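Local atomic coordinates of 3'-5'-exonuclease (Saccharomyces cerevisiae, PDB entry 3E2V), a protein that cuts double-stranded DNA as an endonuclease without obvious specificity and trims it from the 3' end as an exonuclease, probably with magnesium as cofactor. Residues P80-C92 with T154-Y166. Numbering follows the deposited sequence.
Sequences PLKLYHTIGVHPC and TSFRSIGEIGLDY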
loop_
_atom_site.group_PDB
_atom_site.type_symbol
_atom_site.label_atom_id
_atom_site.label_comp_id
_atom_site.label_asym_id
_atom_site.label_seq_id
_atom_site.Cartn_x
_atom_site.Cartn_y
_atom_site.Cartn_z
ATOM N N PRO A 80 -13.228 -12.085 -9.446
ATOM C CA PRO A 80 -14.107 -11.102 -10.073
ATOM C C PRO A 80 -13.598 -9.657 -9.928
ATOM O O PRO A 80 -14.196 -8.742 -10.500
ATOM C CB PRO A 80 -15.428 -11.303 -9.325
ATOM C CG PRO A 80 -15.032 -11.779 -7.987
ATOM C CD PRO A 80 -13.774 -12.585 -8.170
ATOM N N LEU A 81 -12.527 -9.455 -9.153
ATOM C CA LEU A 81 -11.825 -8.161 -9.118
ATOM C C LEU A 81 -10.650 -8.195 -10.068
ATOM O O LEU A 81 -9.991 -9.232 -10.216
ATOM C CB LEU A 81 -11.274 -7.855 -7.720
ATOM C CG LEU A 81 -12.160 -7.139 -6.704
ATOM C CD1 LEU A 81 -13.383 -7.949 -6.320
ATOM C CD2 LEU A 81 -11.338 -6.812 -5.469
ATOM N N LYS A 82 -10.371 -7.071 -10.715
ATOM C CA LYS A 82 -9.128 -6.948 -11.446
ATOM C C LYS A 82 -8.039 -6.629 -10.422
ATOM O O LYS A 82 -8.119 -5.614 -9.716
ATOM C CB LYS A 82 -9.207 -5.865 -12.522
ATOM C CG LYS A 82 -7.936 -5.707 -13.336
ATOM C CD LYS A 82 -7.603 -6.955 -14.158
ATOM C CE LYS A 82 -6.242 -6.840 -14.822
ATOM N NZ LYS A 82 -5.653 -8.183 -15.111
ATOM N N LEU A 83 -7.047 -7.512 -10.332
ATOM C CA LEU A 83 -5.967 -7.343 -9.373
ATOM C C LEU A 83 -4.690 -6.896 -10.039
ATOM O O LEU A 83 -4.242 -7.468 -11.044
ATOM C CB LEU A 83 -5.715 -8.640 -8.625
ATOM C CG LEU A 83 -6.884 -9.174 -7.795
ATOM C CD1 LEU A 83 -6.531 -10.518 -7.191
ATOM C CD2 LEU A 83 -7.276 -8.209 -6.701
ATOM N N TYR A 84 -4.115 -5.852 -9.450
ATOM C CA TYR A 84 -2.776 -5.394 -9.776
ATOM C C TYR A 84 -1.885 -5.579 -8.563
ATOM O O TYR A 84 -2.368 -5.916 -7.496
ATOM C CB TYR A 84 -2.809 -3.936 -10.244
ATOM C CG TYR A 84 -3.733 -3.746 -11.425
ATOM C CD1 TYR A 84 -3.435 -4.326 -12.651
ATOM C CD2 TYR A 84 -4.903 -3.019 -11.303
ATOM C CE1 TYR A 84 -4.280 -4.172 -13.745
ATOM C CE2 TYR A 84 -5.765 -2.862 -12.391
ATOM C CZ TYR A 84 -5.449 -3.439 -13.602
ATOM O OH TYR A 84 -6.311 -3.273 -14.671
ATOM N N HIS A 85 -0.574 -5.407 -8.722
ATOM C CA HIS A 85 0.302 -5.505 -7.555
ATOM C C HIS A 85 1.504 -4.579 -7.638
ATOM O O HIS A 85 1.823 -4.006 -8.702
ATOM C CB HIS A 85 0.781 -6.943 -7.369
ATOM C CG HIS A 85 1.734 -7.370 -8.437
ATOM N ND1 HIS A 85 3.089 -7.150 -8.340
ATOM C CD2 HIS A 85 1.520 -7.910 -9.661
ATOM C CE1 HIS A 85 3.683 -7.598 -9.434
ATOM N NE2 HIS A 85 2.753 -8.070 -10.247
ATOM N N THR A 86 2.181 -4.457 -6.501
ATOM C CA THR A 86 3.408 -3.677 -6.441
ATOM C C THR A 86 4.609 -4.619 -6.400
ATOM O O THR A 86 4.462 -5.847 -6.229
ATOM C CB THR A 86 3.434 -2.767 -5.165
ATOM O OG1 THR A 86 3.711 -3.570 -4.006
ATOM C CG2 THR A 86 2.096 -2.064 -4.955
ATOM N N ILE A 87 5.798 -4.028 -6.576
ATOM C CA ILE A 87 7.098 -4.674 -6.332
ATOM C C ILE A 87 7.997 -3.677 -5.626
ATOM O O ILE A 87 8.160 -2.548 -6.079
ATOM C CB ILE A 87 7.789 -5.100 -7.636
ATOM C CG1 ILE A 87 6.921 -6.106 -8.406
ATOM C CG2 ILE A 87 9.194 -5.673 -7.329
ATOM C CD1 ILE A 87 7.487 -6.477 -9.786
ATOM N N GLY A 88 8.580 -4.106 -4.521
ATOM C CA GLY A 88 9.448 -3.224 -3.733
ATOM C C GLY A 88 9.802 -3.838 -2.405
ATOM O O GLY A 88 9.275 -4.882 -2.047
ATOM N N VAL A 89 10.720 -3.192 -1.689
ATOM C CA VAL A 89 11.132 -3.660 -0.354
ATOM C C VAL A 89 10.848 -2.586 0.688
ATOM O O VAL A 89 11.370 -1.478 0.602
ATOM C CB VAL A 89 12.625 -4.069 -0.305
ATOM C CG1 VAL A 89 12.987 -4.661 1.048
ATOM C CG2 VAL A 89 12.915 -5.077 -1.398
ATOM N N HIS A 90 9.991 -2.932 1.637
ATOM C CA HIS A 90 9.472 -2.050 2.684
ATOM C C HIS A 90 10.567 -1.847 3.731
ATOM O O HIS A 90 11.447 -2.694 3.874
ATOM C CB HIS A 90 8.266 -2.821 3.241
ATOM C CG HIS A 90 7.501 -2.175 4.345
ATOM N ND1 HIS A 90 7.995 -2.025 5.621
ATOM C CD2 HIS A 90 6.206 -1.787 4.400
ATOM C CE1 HIS A 90 7.059 -1.512 6.401
ATOM N NE2 HIS A 90 5.957 -1.377 5.687
ATOM N N PRO A 91 10.533 -0.715 4.451
ATOM C CA PRO A 91 11.525 -0.507 5.506
ATOM C C PRO A 91 11.625 -1.671 6.524
ATOM O O PRO A 91 12.723 -1.872 7.075
ATOM C CB PRO A 91 11.077 0.816 6.160
ATOM C CG PRO A 91 9.655 1.026 5.675
ATOM C CD PRO A 91 9.640 0.449 4.299
ATOM N N CYS A 92 10.550 -2.447 6.731
ATOM C CA CYS A 92 10.552 -3.678 7.572
ATOM C C CYS A 92 11.672 -4.608 7.187
ATOM O O CYS A 92 12.170 -5.391 7.999
ATOM C CB CYS A 92 9.261 -4.524 7.378
ATOM S SG CYS A 92 8.948 -5.164 5.645
ATOM N N THR A 154 0.633 -6.268 -18.310
ATOM C CA THR A 154 1.160 -6.653 -16.996
ATOM C C THR A 154 0.289 -6.219 -15.814
ATOM O O THR A 154 -0.318 -5.147 -15.848
ATOM C CB THR A 154 2.593 -6.126 -16.785
ATOM O OG1 THR A 154 3.091 -6.630 -15.539
ATOM C CG2 THR A 154 2.645 -4.597 -16.792
ATOM N N SER A 155 0.267 -7.061 -14.781
ATOM C CA SER A 155 -0.429 -6.757 -13.524
ATOM C C SER A 155 0.434 -5.944 -12.573
ATOM O O SER A 155 -0.082 -5.435 -11.571
ATOM C CB SER A 155 -0.852 -8.035 -12.794
ATOM O OG SER A 155 -1.604 -8.898 -13.633
ATOM N N PHE A 156 1.734 -5.836 -12.870
ATOM C CA PHE A 156 2.662 -5.004 -12.074
ATOM C C PHE A 156 2.413 -3.535 -12.398
ATOM O O PHE A 156 2.707 -3.101 -13.520
ATOM C CB PHE A 156 4.109 -5.408 -12.416
ATOM C CG PHE A 156 5.179 -4.458 -11.921
ATOM C CD1 PHE A 156 5.136 -3.899 -10.637
ATOM C CD2 PHE A 156 6.264 -4.169 -12.734
ATOM C CE1 PHE A 156 6.158 -3.040 -10.201
ATOM C CE2 PHE A 156 7.279 -3.334 -12.310
ATOM C CZ PHE A 156 7.228 -2.747 -11.039
ATOM N N ARG A 157 1.873 -2.770 -11.443
ATOM C CA ARG A 157 1.434 -1.389 -11.745
ATOM C C ARG A 157 2.043 -0.296 -10.872
ATOM O O ARG A 157 1.821 0.870 -11.145
ATOM C CB ARG A 157 -0.101 -1.252 -11.674
ATOM C CG ARG A 157 -0.899 -2.042 -12.725
ATOM C CD ARG A 157 -0.620 -1.581 -14.148
ATOM N NE ARG A 157 -1.357 -2.382 -15.131
ATOM C CZ ARG A 157 -2.576 -2.096 -15.592
ATOM N NH1 ARG A 157 -3.233 -1.024 -15.164
ATOM N NH2 ARG A 157 -3.152 -2.898 -16.484
ATOM N N SER A 158 2.813 -0.650 -9.845
ATOM C CA SER A 158 3.356 0.382 -8.960
ATOM C C SER A 158 4.604 -0.136 -8.260
ATOM O O SER A 158 4.682 -1.315 -7.906
ATOM C CB SER A 158 2.302 0.771 -7.907
ATOM O OG SER A 158 2.763 1.834 -7.060
ATOM N N ILE A 159 5.584 0.747 -8.070
ATOM C CA ILE A 159 6.811 0.417 -7.345
ATOM C C ILE A 159 6.610 0.776 -5.880
ATOM O O ILE A 159 6.310 1.931 -5.561
ATOM C CB ILE A 159 8.024 1.145 -7.978
ATOM C CG1 ILE A 159 8.320 0.518 -9.356
ATOM C CG2 ILE A 159 9.242 1.090 -7.062
ATOM C CD1 ILE A 159 9.207 1.392 -10.267
ATOM N N GLY A 160 6.765 -0.214 -5.009
ATOM C CA GLY A 160 6.533 -0.046 -3.574
ATOM C C GLY A 160 6.186 -1.402 -2.995
ATOM O O GLY A 160 6.203 -2.376 -3.741
ATOM N N GLU A 161 5.895 -1.527 -1.695
ATOM C CA GLU A 161 5.914 -0.449 -0.704
ATOM C C GLU A 161 7.342 -0.077 -0.343
ATOM O O GLU A 161 8.072 -0.947 0.122
ATOM C CB GLU A 161 5.245 -0.946 0.575
ATOM C CG GLU A 161 3.755 -1.043 0.494
ATOM C CD GLU A 161 3.106 -1.264 1.846
ATOM O OE1 GLU A 161 3.391 -0.497 2.793
ATOM O OE2 GLU A 161 2.306 -2.212 1.950
ATOM N N ILE A 162 7.727 1.188 -0.529
ATOM C CA ILE A 162 9.047 1.657 -0.097
ATOM C C ILE A 162 8.898 2.921 0.739
ATOM O O ILE A 162 7.937 3.674 0.570
ATOM C CB ILE A 162 9.999 1.899 -1.297
ATOM C CG1 ILE A 162 9.444 2.957 -2.257
ATOM C CG2 ILE A 162 10.247 0.579 -2.056
ATOM C CD1 ILE A 162 10.413 3.343 -3.389
ATOM N N GLY A 163 9.827 3.142 1.657
ATOM C CA GLY A 163 9.772 4.354 2.454
ATOM C C GLY A 163 10.480 4.204 3.769
ATOM O O GLY A 163 11.518 3.540 3.858
ATOM N N LEU A 164 9.900 4.818 4.797
ATOM C CA LEU A 164 10.525 4.880 6.118
ATOM C C LEU A 164 9.506 4.540 7.192
ATOM O O LEU A 164 8.344 4.957 7.091
ATOM C CB LEU A 164 11.096 6.281 6.367
ATOM C CG LEU A 164 12.144 6.814 5.394
ATOM C CD1 LEU A 164 12.580 8.229 5.780
ATOM C CD2 LEU A 164 13.364 5.910 5.389
ATOM N N ASP A 165 9.933 3.807 8.220
ATOM C CA ASP A 165 9.048 3.468 9.333
ATOM C C ASP A 165 9.823 3.512 10.627
ATOM O O ASP A 165 10.491 2.557 10.993
ATOM C CB ASP A 165 8.443 2.078 9.126
ATOM C CG ASP A 165 7.315 1.772 10.114
ATOM O OD1 ASP A 165 7.298 2.331 11.225
ATOM O OD2 ASP A 165 6.423 0.971 9.761
ATOM N N TYR A 166 9.712 4.636 11.310
ATOM C CA TYR A 166 10.476 4.874 12.533
ATOM C C TYR A 166 9.795 4.279 13.766
ATOM O O TYR A 166 10.337 4.388 14.863
ATOM C CB TYR A 166 10.776 6.366 12.678
ATOM C CG TYR A 166 11.801 6.899 11.661
ATOM C CD1 TYR A 166 12.331 6.076 10.661
ATOM C CD2 TYR A 166 12.243 8.221 11.709
ATOM C CE1 TYR A 166 13.263 6.566 9.733
ATOM C CE2 TYR A 166 13.187 8.723 10.780
ATOM C CZ TYR A 166 13.689 7.885 9.807
ATOM O OH TYR A 166 14.604 8.363 8.904
HETATM O O HOH W 1 -4.442 -9.295 -12.849
HETATM O O HOH W 2 12.018 1.106 1.473
#
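Strands 82-87 and 156-160 run side by side in parallel, 29° apart, as the third and fourth strands of the TIM-type barrel of this TatD hydrolase. A beta bulge shifts the register by one residue between H85 and T86: H85 N donates to S155 O and H85 O accepts from R157 N, then I87 N bonds S158 O and I87 O takes G160 N at 2.9 Å. At the N-terminal end R157 lays its guanidinium over one face of the Y84 ring, with NH2 3.2 Å from CE1 and the two planes 33° apart. A bend at chi2 (-64°) folds the arginine back, and NE bonds T154 O in the guanidinium plane at 3.0 Å. A leucine in place of R157 would probably leave T154 O without this donor and the Y84 face without its flat cover. On the side of the sheet carrying H85, I87 and F156, I87 CD1 sits over the centre of the F156 ring, 3.6 Å from its centroid, while F156 CA rests on the imidazole of H85, whose ND1 is tied to T86 O. Further along, E161 follows a cis peptide and runs alongside H90; it is a known magnesium ligand of this protein, though here H253 and D303 hold the ion. One residue before E161, G160 O accepts from T86 OG1 at 2.8 Å, the hydroxyl standing above the carbonyl plane, while OG1 accepts from G59 N.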